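Local structure of tRNA modification GTPase MnmE (Chlorobium tepidum, 3GEE) at residues A[235-240]-A[308-313]; A[318-323]-A[348-353]; A[332-337]-A[368-373]. The protein probably hydrolyses GTP at a high intrinsic rate and takes part in adding a carboxymethylaminomethyl group to the wobble uridine of certain tRNAs. One frame throughout, in Å; residues are numbered along the deposited sequence.

Interaction 1 of 3, residues A[235-240]-A[308-313]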
ATOM      1  N   SER A 235      20.372  -4.911  19.700  1.00104.52           N
ATOM      2  CA  SER A 235      19.411  -5.496  20.629  1.00104.61           C
ATOM      3  C   SER A 235      19.711  -5.021  22.042  1.00104.71           C
ATOM      4  O   SER A 235      20.829  -5.175  22.536  1.00104.78           O
ATOM      5  CB  SER A 235      19.443  -7.021  20.559  1.00104.56           C
ATOM      6  OG  SER A 235      20.724  -7.508  20.902  1.00104.72           O
ATOM      7  N   THR A 236      18.713  -4.421  22.678  1.00104.83           N
ATOM      8  CA  THR A 236      18.896  -3.830  23.996  1.00104.94           C
ATOM      9  C   THR A 236      17.844  -4.335  24.979  1.00105.00           C
ATOM     10  O   THR A 236      16.645  -4.332  24.684  1.00104.95           O
ATOM     11  CB  THR A 236      18.871  -2.279  23.945  1.00104.92           C
ATOM     12  OG1 THR A 236      17.577  -1.832  23.530  1.00105.26           O
ATOM     13  CG2 THR A 236      19.898  -1.750  22.962  1.00104.95           C
ATOM     14  N   VAL A 237      18.305  -4.778  26.145  1.00105.11           N
ATOM     15  CA  VAL A 237      17.407  -5.208  27.213  1.00105.20           C
ATOM     16  C   VAL A 237      17.254  -4.089  28.236  1.00105.19           C
ATOM     17  O   VAL A 237      18.230  -3.436  28.609  1.00105.24           O
ATOM     18  CB  VAL A 237      17.901  -6.504  27.907  1.00105.17           C
ATOM     19  CG1 VAL A 237      16.990  -6.876  29.068  1.00105.27           C
ATOM     20  CG2 VAL A 237      17.967  -7.652  26.910  1.00105.28           C
ATOM     21  N   ILE A 238      16.016  -3.862  28.666  1.00105.21           N
ATOM     22  CA  ILE A 238      15.736  -2.928  29.747  1.00105.18           C
ATOM     23  C   ILE A 238      15.357  -3.733  30.989  1.00105.14           C
ATOM     24  O   ILE A 238      14.270  -4.315  31.064  1.00105.08           O
ATOM     25  CB  ILE A 238      14.635  -1.911  29.367  1.00105.18           C
ATOM     26  CG1 ILE A 238      15.006  -1.185  28.070  1.00105.20           C
ATOM     27  CG2 ILE A 238      14.427  -0.905  30.490  1.00105.22           C
ATOM     28  CD1 ILE A 238      13.820  -0.641  27.301  1.00105.50           C
ATOM     29  N   ALA A 239      16.281  -3.772  31.948  1.00105.14           N
ATOM     30  CA  ALA A 239      16.124  -4.555  33.172  1.00105.10           C
ATOM     31  C   ALA A 239      15.862  -3.674  34.394  1.00105.06           C
ATOM     32  O   ALA A 239      15.990  -2.447  34.335  1.00105.11           O
ATOM     33  CB  ALA A 239      17.351  -5.432  33.398  1.00105.09           C
ATOM     34  N   GLY A 240      15.499  -4.315  35.499  1.00104.91           N
ATOM     35  CA  GLY A 240      15.147  -3.615  36.726  1.00104.69           C
ATOM     36  C   GLY A 240      13.912  -4.232  37.343  1.00104.52           C
ATOM     37  O   GLY A 240      13.091  -4.820  36.642  1.00104.54           O
ATOM     38  N   MET A 308      12.936 -14.271  30.102  1.00121.86           N
ATOM     39  CA  MET A 308      13.546 -13.350  29.143  1.00121.89           C
ATOM     40  C   MET A 308      15.022 -13.667  28.867  1.00121.70           C
ATOM     41  O   MET A 308      15.836 -13.761  29.794  1.00121.67           O
ATOM     42  CB  MET A 308      13.364 -11.886  29.585  1.00121.90           C
ATOM     43  CG  MET A 308      13.608 -11.609  31.069  1.00122.02           C
ATOM     44  SD  MET A 308      13.717  -9.847  31.462  1.00122.26           S
ATOM     45  CE  MET A 308      15.474  -9.554  31.281  1.00121.98           C
ATOM     46  N   LYS A 309      15.347 -13.835  27.585  1.00121.46           N
ATOM     47  CA  LYS A 309      16.704 -14.173  27.150  1.00121.16           C
ATOM     48  C   LYS A 309      17.600 -12.940  27.063  1.00120.88           C
ATOM     49  O   LYS A 309      17.401 -12.068  26.209  1.00120.77           O
ATOM     50  CB  LYS A 309      16.682 -14.909  25.801  1.00121.21           C
ATOM     51  CG  LYS A 309      16.295 -16.391  25.873  1.00121.32           C
ATOM     52  CD  LYS A 309      17.508 -17.329  25.816  1.00121.43           C
ATOM     53  CE  LYS A 309      18.084 -17.647  27.197  1.00121.37           C
ATOM     54  NZ  LYS A 309      18.981 -16.577  27.719  1.00121.25           N
ATOM     55  N   MET A 310      18.580 -12.876  27.961  1.00120.50           N
ATOM     56  CA  MET A 310      19.588 -11.819  27.939  1.00120.11           C
ATOM     57  C   MET A 310      20.913 -12.304  27.357  1.00119.67           C
ATOM     58  O   MET A 310      21.807 -11.500  27.079  1.00119.71           O
ATOM     59  CB  MET A 310      19.790 -11.219  29.328  1.00120.09           C
ATOM     60  CG  MET A 310      18.759 -10.166  29.674  1.00120.28           C
ATOM     61  SD  MET A 310      19.274  -9.073  31.008  1.00120.48           S
ATOM     62  CE  MET A 310      19.089 -10.160  32.420  1.00121.17           C
ATOM     63  N   ALA A 311      21.036 -13.620  27.188  1.00119.11           N
ATOM     64  CA  ALA A 311      22.090 -14.194  26.362  1.00118.53           C
ATOM     65  C   ALA A 311      21.854 -13.691  24.940  1.00118.10           C
ATOM     66  O   ALA A 311      20.760 -13.864  24.388  1.00118.14           O
ATOM     67  CB  ALA A 311      22.052 -15.714  26.415  1.00118.58           C
ATOM     68  N   GLU A 312      22.878 -13.059  24.365  1.00117.37           N
ATOM     69  CA  GLU A 312      22.759 -12.318  23.100  1.00116.67           C
ATOM     70  C   GLU A 312      21.914 -11.058  23.292  1.00115.89           C
ATOM     71  O   GLU A 312      20.700 -11.055  23.077  1.00115.79           O
ATOM     72  CB  GLU A 312      22.221 -13.191  21.949  1.00116.83           C
ATOM     73  CG  GLU A 312      23.126 -14.362  21.552  1.00117.37           C
ATOM     74  CD  GLU A 312      24.472 -13.917  20.993  1.00118.13           C
ATOM     75  OE1 GLU A 312      24.488 -13.142  20.011  1.00118.42           O
ATOM     76  OE2 GLU A 312      25.514 -14.351  21.535  1.00118.29           O
ATOM     77  N   ALA A 313      22.586 -10.000  23.731  1.00115.00           N
ATOM     78  CA  ALA A 313      22.004  -8.675  23.908  1.00114.13           C
ATOM     79  C   ALA A 313      23.166  -7.694  23.899  1.00113.50           C
ATOM     80  O   ALA A 313      24.083  -7.813  24.707  1.00113.54           O
ATOM     81  CB  ALA A 313      21.236  -8.592  25.219  1.00114.13           C
TER
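Val-237 points both of its methyl groups at the loop 308-313, and each meets a different part of it. CG1, anti to the backbone N (chi1 177°), lies 3.7 Å from SD of Met-310 and is also met by CE at the end of Met-308, at 3.8 Å. CG2, anti to the carbonyl carbon, touches CB of Ala-313 at 3.8 Å. The side chain of Met-310 crosses that of Val-237 at about a right angle, and its CG lies 3.8 Å from both CG1 and CG2 of Val-237. Strand 234-239 is the one that leads into the P-loop of this G domain, and the loop follows residues 288-307, which are not modelled, before strand 315-321 begins. An alanine here in place of Val-237, lacking both methyls, would probably cost Met-308 CE, Met-310 SD and Ala-313 CB these contacts and open a gap between strand and loop. At the other end of the contact Ser-235 brings OG to 3.5 Å from CA of Ala-313, a packing contact; no hydrogen bond links the two segments. Glu-312 directs its carboxylate elsewhere, into a salt bridge with Arg-228, while Met-310 also packs on Leu-337 of helix 331-340.

Interaction 2 of 3, residues A[318-323]-A[348-353]. With GDP (guanosine-5'-diphosphate), chain B.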
ATOM      1  N   TYR A 318      20.129  -1.076  32.915  1.00107.94           N
ATOM      2  CA  TYR A 318      19.528  -1.369  34.211  1.00108.00           C
ATOM      3  C   TYR A 318      18.902  -0.115  34.804  1.00108.17           C
ATOM      4  O   TYR A 318      19.594   0.860  35.105  1.00108.12           O
ATOM      5  CB  TYR A 318      20.519  -1.998  35.198  1.00107.94           C
ATOM      6  CG  TYR A 318      19.806  -2.687  36.343  1.00107.85           C
ATOM      7  CD1 TYR A 318      19.588  -4.061  36.324  1.00107.81           C
ATOM      8  CD2 TYR A 318      19.311  -1.957  37.424  1.00107.93           C
ATOM      9  CE1 TYR A 318      18.912  -4.698  37.363  1.00107.98           C
ATOM     10  CE2 TYR A 318      18.633  -2.581  38.465  1.00107.99           C
ATOM     11  CZ  TYR A 318      18.438  -3.952  38.431  1.00108.00           C
ATOM     12  OH  TYR A 318      17.765  -4.574  39.461  1.00107.98           O
ATOM     13  N   LEU A 319      17.583  -0.153  34.950  1.00108.45           N
ATOM     14  CA  LEU A 319      16.838   0.937  35.552  1.00108.73           C
ATOM     15  C   LEU A 319      16.645   0.695  37.036  1.00108.89           C
ATOM     16  O   LEU A 319      16.219  -0.384  37.456  1.00108.99           O
ATOM     17  CB  LEU A 319      15.474   1.097  34.884  1.00108.79           C
ATOM     18  CG  LEU A 319      15.332   2.059  33.706  1.00109.17           C
ATOM     19  CD1 LEU A 319      13.954   1.904  33.108  1.00109.59           C
ATOM     20  CD2 LEU A 319      15.543   3.502  34.131  1.00109.41           C
ATOM     21  N   LEU A 320      16.965   1.708  37.829  1.00109.02           N
ATOM     22  CA  LEU A 320      16.692   1.670  39.254  1.00109.15           C
ATOM     23  C   LEU A 320      16.257   3.066  39.697  1.00109.33           C
ATOM     24  O   LEU A 320      16.861   4.061  39.282  1.00109.27           O
ATOM     25  CB  LEU A 320      17.920   1.157  40.022  1.00109.06           C
ATOM     26  CG  LEU A 320      18.990   2.076  40.621  1.00108.93           C
ATOM     27  CD1 LEU A 320      19.886   1.283  41.554  1.00108.76           C
ATOM     28  CD2 LEU A 320      19.816   2.761  39.544  1.00109.56           C
ATOM     29  N   ASP A 321      15.199   3.155  40.502  1.00109.56           N
ATOM     30  CA  ASP A 321      14.694   4.478  40.890  1.00109.97           C
ATOM     31  C   ASP A 321      15.559   5.211  41.923  1.00110.25           C
ATOM     32  O   ASP A 321      15.526   4.929  43.124  1.00110.22           O
ATOM     33  CB  ASP A 321      13.183   4.514  41.222  1.00109.98           C
ATOM     34  CG  ASP A 321      12.713   3.345  42.072  1.00110.08           C
ATOM     35  OD1 ASP A 321      13.347   2.267  42.040  1.00110.64           O
ATOM     36  OD2 ASP A 321      11.674   3.504  42.754  1.00109.34           O
ATOM     37  N   LEU A 322      16.343   6.147  41.395  1.00110.62           N
ATOM     38  CA  LEU A 322      17.297   6.954  42.140  1.00110.96           C
ATOM     39  C   LEU A 322      16.648   7.617  43.342  1.00111.29           C
ATOM     40  O   LEU A 322      15.588   8.236  43.219  1.00111.42           O
ATOM     41  CB  LEU A 322      17.881   8.014  41.203  1.00110.90           C
ATOM     42  CG  LEU A 322      18.943   9.026  41.629  1.00110.94           C
ATOM     43  CD1 LEU A 322      20.242   8.356  42.039  1.00111.02           C
ATOM     44  CD2 LEU A 322      19.186   9.986  40.479  1.00110.99           C
ATOM     45  N   GLY A 323      17.283   7.463  44.503  1.00111.65           N
ATOM     46  CA  GLY A 323      16.813   8.064  45.749  1.00111.99           C
ATOM     47  C   GLY A 323      15.468   7.553  46.220  1.00112.26           C
ATOM     48  O   GLY A 323      14.984   7.953  47.280  1.00112.41           O
ATOM     49  N   THR A 348      23.958   1.793  33.690  1.00101.82           N
ATOM     50  CA  THR A 348      23.057   1.940  34.836  1.00101.64           C
ATOM     51  C   THR A 348      22.262   3.227  34.720  1.00101.58           C
ATOM     52  O   THR A 348      22.827   4.322  34.669  1.00101.63           O
ATOM     53  CB  THR A 348      23.811   1.904  36.180  1.00101.67           C
ATOM     54  OG1 THR A 348      24.586   0.705  36.252  1.00101.66           O
ATOM     55  CG2 THR A 348      22.835   1.940  37.359  1.00101.47           C
ATOM     56  N   VAL A 349      20.945   3.075  34.680  1.00101.46           N
ATOM     57  CA  VAL A 349      20.051   4.198  34.471  1.00101.49           C
ATOM     58  C   VAL A 349      19.268   4.488  35.748  1.00101.59           C
ATOM     59  O   VAL A 349      18.314   3.780  36.093  1.00101.51           O
ATOM     60  CB  VAL A 349      19.093   3.940  33.290  1.00101.44           C
ATOM     61  CG1 VAL A 349      18.390   5.217  32.900  1.00101.30           C
ATOM     62  CG2 VAL A 349      19.852   3.374  32.098  1.00101.24           C
ATOM     63  N   ALA A 350      19.699   5.532  36.448  1.00101.70           N
ATOM     64  CA  ALA A 350      19.066   5.954  37.689  1.00101.84           C
ATOM     65  C   ALA A 350      17.848   6.813  37.375  1.00101.96           C
ATOM     66  O   ALA A 350      17.980   7.950  36.919  1.00101.90           O
ATOM     67  CB  ALA A 350      20.062   6.711  38.556  1.00101.74           C
ATOM     68  N   ASN A 351      16.662   6.255  37.611  1.00102.23           N
ATOM     69  CA  ASN A 351      15.404   6.913  37.259  1.00102.53           C
ATOM     70  C   ASN A 351      14.817   7.753  38.400  1.00102.84           C
ATOM     71  O   ASN A 351      15.246   7.641  39.550  1.00102.94           O
ATOM     72  CB  ASN A 351      14.384   5.877  36.775  1.00102.44           C
ATOM     73  CG  ASN A 351      13.241   6.498  35.987  1.00102.74           C
ATOM     74  OD1 ASN A 351      13.384   7.569  35.393  1.00103.13           O
ATOM     75  ND2 ASN A 351      12.097   5.824  35.977  1.00102.86           N
ATOM     76  N   LYS A 352      13.836   8.592  38.066  1.00103.15           N
ATOM     77  CA  LYS A 352      13.128   9.437  39.034  1.00103.48           C
ATOM     78  C   LYS A 352      14.021  10.550  39.596  1.00103.74           C
ATOM     79  O   LYS A 352      13.990  10.851  40.791  1.00103.80           O
ATOM     80  CB  LYS A 352      12.496   8.595  40.156  1.00103.49           C
ATOM     81  CG  LYS A 352      11.472   7.574  39.676  1.00103.52           C
ATOM     82  CD  LYS A 352      10.684   6.994  40.841  1.00104.09           C
ATOM     83  CE  LYS A 352       9.535   6.108  40.367  1.00104.08           C
ATOM     84  NZ  LYS A 352      10.001   4.795  39.837  1.00103.94           N
ATOM     85  N   LEU A 353      14.809  11.156  38.711  1.00104.10           N
ATOM     86  CA  LEU A 353      15.710  12.256  39.059  1.00104.38           C
ATOM     87  C   LEU A 353      14.958  13.568  39.311  1.00104.61           C
ATOM     88  O   LEU A 353      15.490  14.484  39.945  1.00104.64           O
ATOM     89  CB  LEU A 353      16.760  12.440  37.953  1.00104.40           C
ATOM     90  CG  LEU A 353      17.738  13.623  37.971  1.00104.28           C
ATOM     91  CD1 LEU A 353      18.839  13.428  39.005  1.00104.20           C
ATOM     92  CD2 LEU A 353      18.337  13.836  36.588  1.00104.40           C
TER
HETATM   93  PB  GDP B 474       7.639  -0.671  35.446  1.00130.76           P
HETATM   94  O1B GDP B 474       7.682  -0.880  33.952  1.00130.96           O
HETATM   95  O2B GDP B 474       8.761  -1.429  36.112  1.00130.69           O
HETATM   96  O3B GDP B 474       6.311  -1.144  35.983  1.00130.90           O
HETATM   97  O3A GDP B 474       7.810   0.890  35.767  1.00131.04           O
HETATM   98  PA  GDP B 474       6.758   1.962  35.194  1.00131.24           P
HETATM   99  O1A GDP B 474       7.309   2.618  33.957  1.00131.19           O
HETATM  100  O2A GDP B 474       5.424   1.312  34.911  1.00131.30           O
HETATM  101  O5' GDP B 474       6.642   3.042  36.379  1.00131.13           O
HETATM  102  C5' GDP B 474       5.936   2.719  37.576  1.00130.89           C
HETATM  103  C4' GDP B 474       5.437   4.003  38.222  1.00130.64           C
HETATM  104  O4' GDP B 474       6.540   4.879  38.478  1.00130.47           O
HETATM  105  C3' GDP B 474       4.469   4.739  37.310  1.00130.67           C
HETATM  106  O3' GDP B 474       3.150   4.691  37.865  1.00130.79           O
HETATM  107  C2' GDP B 474       5.005   6.159  37.190  1.00130.69           C
HETATM  108  O2' GDP B 474       4.047   7.133  37.620  1.00130.85           O
HETATM  109  C1' GDP B 474       6.241   6.219  38.077  1.00130.32           C
HETATM  110  N9  GDP B 474       7.391   6.805  37.343  1.00130.14           N
HETATM  111  C8  GDP B 474       8.075   6.209  36.348  1.00130.14           C
HETATM  112  N7  GDP B 474       9.070   7.009  35.889  1.00130.11           N
HETATM  113  C5  GDP B 474       9.036   8.148  36.601  1.00130.02           C
HETATM  114  C6  GDP B 474       9.814   9.414  36.630  1.00130.17           C
HETATM  115  O6  GDP B 474      10.768   9.611  35.848  1.00130.15           O
HETATM  116  N1  GDP B 474       9.454  10.350  37.522  1.00130.27           N
HETATM  117  C2  GDP B 474       8.428  10.176  38.382  1.00130.20           C
HETATM  118  N2  GDP B 474       8.140  11.176  39.248  1.00130.10           N
HETATM  119  N3  GDP B 474       7.677   9.039  38.410  1.00130.14           N
HETATM  120  C4  GDP B 474       7.927   8.010  37.560  1.00130.04           C
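Leu-319 and Val-349 sit side by side on one face of two adjacent parallel strands, CD2 of Leu-319 lying 3.5 Å from CG1 of Val-349. Three sound backbone hydrogen bonds join the strands: Val-349 N to Tyr-318 O, Leu-320 N to Val-349 O (3.0 Å) and Asn-351 N to Leu-320 O (2.8 Å); a fourth, from Leu-322 N to Asn-351 O, is weak, with 127° at the hydrogen. This part is buried on both sheet faces. Leu-319 reaches helix 246-252, whereas Leu-320 and Thr-348 turn to helix 360-370. Leu-322, with CG anti to its backbone N (chi1 -179°), brings that CG to 4.0 Å from CB of Ala-350.

At the C-terminal ends of the strands one pair is looser. Partly exposed Asp-321 lies beside Lys-352, pointing the same way, but their salt bridge is long, 3.6 Å from OD2 to NZ, and NZ is also hydrogen-bonded to Asn-243 O. The lysine chain runs over one face of the guanine, its CE 3.8 Å from C4 of GDP. Asn-351 places ND2 3.3 Å from N7 of the base, while hydrogen bonds to Ala-244 O and Ala-379 N fix both ends of its amide. With Asp-354, which hydrogen-bonds GDP, Asn-351 and Lys-352 form the NKxD guanine-recognition motif of GTPases, at the C-terminal end of strand 345-351, the second strand of the beta-alpha-beta unit 315-321, 331-340, 345-351.

Interaction 3 of 3, residues A[332-337]-A[368-373]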
ATOM      1  N   THR A 332      23.812  -4.947  44.057  1.00104.16           N
ATOM      2  CA  THR A 332      24.454  -6.255  44.038  1.00103.65           C
ATOM      3  C   THR A 332      23.904  -7.025  42.844  1.00103.47           C
ATOM      4  O   THR A 332      24.631  -7.756  42.170  1.00103.36           O
ATOM      5  CB  THR A 332      24.177  -7.035  45.346  1.00103.55           C
ATOM      6  OG1 THR A 332      24.429  -6.186  46.474  1.00103.17           O
ATOM      7  CG2 THR A 332      25.057  -8.274  45.445  1.00103.29           C
ATOM      8  N   GLU A 333      22.610  -6.835  42.590  1.00103.33           N
ATOM      9  CA  GLU A 333      21.925  -7.427  41.445  1.00103.14           C
ATOM     10  C   GLU A 333      22.494  -6.892  40.133  1.00102.68           C
ATOM     11  O   GLU A 333      22.698  -7.651  39.183  1.00102.83           O
ATOM     12  CB  GLU A 333      20.418  -7.155  41.529  1.00103.29           C
ATOM     13  CG  GLU A 333      19.572  -7.834  40.456  1.00104.32           C
ATOM     14  CD  GLU A 333      19.549  -9.350  40.584  1.00105.74           C
ATOM     15  OE1 GLU A 333      19.455  -9.865  41.722  1.00106.09           O
ATOM     16  OE2 GLU A 333      19.621 -10.025  39.535  1.00106.55           O
ATOM     17  N   ILE A 334      22.765  -5.590  40.084  1.00101.99           N
ATOM     18  CA  ILE A 334      23.302  -4.995  38.866  1.00101.37           C
ATOM     19  C   ILE A 334      24.762  -5.408  38.643  1.00100.99           C
ATOM     20  O   ILE A 334      25.221  -5.487  37.503  1.00101.12           O
ATOM     21  CB  ILE A 334      23.112  -3.443  38.787  1.00101.36           C
ATOM     22  CG1 ILE A 334      24.436  -2.705  38.905  1.00101.53           C
ATOM     23  CG2 ILE A 334      22.087  -2.928  39.797  1.00101.18           C
ATOM     24  CD1 ILE A 334      24.455  -1.431  38.125  1.00102.48           C
ATOM     25  N   ARG A 335      25.472  -5.693  39.731  1.00100.43           N
ATOM     26  CA  ARG A 335      26.839  -6.193  39.645  1.00 99.80           C
ATOM     27  C   ARG A 335      26.898  -7.589  39.026  1.00 99.76           C
ATOM     28  O   ARG A 335      27.875  -7.933  38.357  1.00 99.62           O
ATOM     29  CB  ARG A 335      27.513  -6.194  41.023  1.00 99.80           C
ATOM     30  CG  ARG A 335      28.423  -5.001  41.271  1.00 99.17           C
ATOM     31  CD  ARG A 335      29.259  -5.171  42.530  1.00 99.13           C
ATOM     32  NE  ARG A 335      28.538  -4.759  43.736  1.00 98.18           N
ATOM     33  CZ  ARG A 335      28.114  -5.579  44.695  1.00 97.05           C
ATOM     34  NH1 ARG A 335      28.336  -6.886  44.623  1.00 96.69           N
ATOM     35  NH2 ARG A 335      27.466  -5.084  45.739  1.00 96.32           N
ATOM     36  N   GLU A 336      25.854  -8.386  39.250  1.00 99.61           N
ATOM     37  CA  GLU A 336      25.843  -9.770  38.773  1.00 99.60           C
ATOM     38  C   GLU A 336      25.104  -9.974  37.456  1.00 99.49           C
ATOM     39  O   GLU A 336      25.185 -11.049  36.860  1.00 99.45           O
ATOM     40  CB  GLU A 336      25.359 -10.749  39.851  1.00 99.67           C
ATOM     41  CG  GLU A 336      24.010 -10.449  40.476  1.00 99.70           C
ATOM     42  CD  GLU A 336      23.666 -11.418  41.596  1.00 99.79           C
ATOM     43  OE1 GLU A 336      22.460 -11.643  41.833  1.00100.28           O
ATOM     44  OE2 GLU A 336      24.596 -11.961  42.235  1.00 99.55           O
ATOM     45  N   LEU A 337      24.389  -8.945  37.006  1.00 99.38           N
ATOM     46  CA  LEU A 337      23.938  -8.897  35.621  1.00 99.32           C
ATOM     47  C   LEU A 337      25.141  -8.618  34.726  1.00 99.08           C
ATOM     48  O   LEU A 337      25.417  -9.375  33.798  1.00 99.16           O
ATOM     49  CB  LEU A 337      22.856  -7.833  35.407  1.00 99.45           C
ATOM     50  CG  LEU A 337      21.376  -8.127  35.679  1.00 99.79           C
ATOM     51  CD1 LEU A 337      20.521  -7.209  34.812  1.00 99.62           C
ATOM     52  CD2 LEU A 337      21.003  -9.589  35.424  1.00100.07           C
ATOM     53  N   ASP A 368      30.099   3.789  42.133  1.00 96.08           N
ATOM     54  CA  ASP A 368      31.209   3.194  42.868  1.00 95.81           C
ATOM     55  C   ASP A 368      30.885   1.805  43.394  1.00 95.66           C
ATOM     56  O   ASP A 368      31.744   0.935  43.413  1.00 95.76           O
ATOM     57  CB  ASP A 368      31.624   4.102  44.023  1.00 95.91           C
ATOM     58  CG  ASP A 368      32.112   5.465  43.556  1.00 96.33           C
ATOM     59  OD1 ASP A 368      32.099   6.413  44.371  1.00 97.06           O
ATOM     60  OD2 ASP A 368      32.505   5.596  42.376  1.00 97.06           O
ATOM     61  N   GLY A 369      29.641   1.598  43.804  1.00 95.60           N
ATOM     62  CA  GLY A 369      29.231   0.320  44.364  1.00 95.74           C
ATOM     63  C   GLY A 369      29.062  -0.795  43.355  1.00 95.91           C
ATOM     64  O   GLY A 369      28.938  -1.957  43.728  1.00 95.72           O
ATOM     65  N   THR A 370      29.055  -0.443  42.073  1.00 96.42           N
ATOM     66  CA  THR A 370      28.781  -1.409  41.006  1.00 96.92           C
ATOM     67  C   THR A 370      29.872  -1.456  39.944  1.00 97.44           C
ATOM     68  O   THR A 370      29.998  -2.444  39.211  1.00 97.41           O
ATOM     69  CB  THR A 370      27.479  -1.077  40.300  1.00 96.81           C
ATOM     70  OG1 THR A 370      27.599   0.216  39.703  1.00 97.17           O
ATOM     71  CG2 THR A 370      26.321  -1.077  41.281  1.00 96.48           C
ATOM     72  N   GLY A 371      30.651  -0.380  39.861  1.00 98.07           N
ATOM     73  CA  GLY A 371      31.711  -0.260  38.871  1.00 98.83           C
ATOM     74  C   GLY A 371      31.169  -0.073  37.466  1.00 99.50           C
ATOM     75  O   GLY A 371      31.902  -0.231  36.490  1.00 99.69           O
ATOM     76  N   THR A 372      29.884   0.252  37.365  1.00 99.93           N
ATOM     77  CA  THR A 372      29.249   0.526  36.086  1.00100.52           C
ATOM     78  C   THR A 372      29.192   2.036  35.870  1.00101.00           C
ATOM     79  O   THR A 372      29.538   2.805  36.772  1.00101.13           O
ATOM     80  CB  THR A 372      27.815  -0.022  36.047  1.00100.60           C
ATOM     81  OG1 THR A 372      26.988   0.741  36.937  1.00100.49           O
ATOM     82  CG2 THR A 372      27.782  -1.493  36.447  1.00100.69           C
ATOM     83  N   GLU A 373      28.763   2.454  34.680  1.00101.41           N
ATOM     84  CA  GLU A 373      28.490   3.860  34.426  1.00102.09           C
ATOM     85  C   GLU A 373      27.027   4.198  34.685  1.00102.36           C
ATOM     86  O   GLU A 373      26.118   3.496  34.225  1.00102.50           O
ATOM     87  CB  GLU A 373      28.889   4.262  33.010  1.00102.28           C
ATOM     88  CG  GLU A 373      30.196   5.040  32.946  1.00103.63           C
ATOM     89  CD  GLU A 373      30.236   6.025  31.789  1.00105.09           C
ATOM     90  OE1 GLU A 373      29.834   5.644  30.669  1.00105.74           O
ATOM     91  OE2 GLU A 373      30.675   7.180  31.999  1.00105.76           O
TER
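A bend at chi3 of Arg-335 (-84°) swings NE toward Gly-369, and chi1 of Thr-370 (62°) sets CG2 anti to its carbonyl carbon, where it meets Ile-334. NE of Arg-335 donates to the carbonyl O of Gly-369 over 2.8 Å, with 149° at the hydrogen. The acceptor lies at the edge of the guanidinium, close to its plane, and the donor sits nearly along the C=O axis. One face of the same group has CA of Thr-332 above it, 3.6 Å from the plane and offset toward the rim. The aliphatic part of the arginine adds a packing contact, its CG 3.6 Å from CA of Thr-370.

The bond joins helix 331-340 to the last turn of helix 360-370, two helices that cover the same face of the G-domain sheet, with strand 345-351 between them in the chain. Gly-369 O lies near the end of helix 360-370, where the helix dipole would probably favour the arginine's charge.

On the side nearer the sheet, the Ile-334 side chain crosses that of Thr-370 at about a right angle, CG1 approaching CG2 of Thr-370 at 3.4 Å. Its CD1 reaches on to Thr-372, 3.7 Å from CG2 of that residue. The two threonines are themselves fixed by an ST turn in which Thr-370 OG1 accepts from Thr-372 N at 3.3 Å, while the chain leaves the helix through Gly-371 with positive phi. Thr-370 OG1 is also bonded to Ile-366 O, and Thr-372 OG1 to the hydroxyl of Thr-348 of strand 345-351.

Overall arrangement
Interactions 2 and 3 are buried, interaction 2 in the sheet itself as an exchange of backbone bonds between neighbouring strands that ends at the nucleotide. Interaction 1 lies toward the surface, about 17 Å from interaction 2 between centres, and relies on apolar side chains without a hydrogen bond; it shares the sheet, since Ala-239 O probably bonds Leu-319 N. Interaction 3, its centre about 13 Å from that of interaction 2, joins helices through one arginine-carbonyl bond and methyl packing. Leu-337 of interaction 3 also touches Ala-239 of interaction 1 and Tyr-318 of interaction 2, so helix 331-340 lies against both. Interactions 2 and 3 alternate along the chain and meet where Thr-348 N probably bonds Glu-373 O.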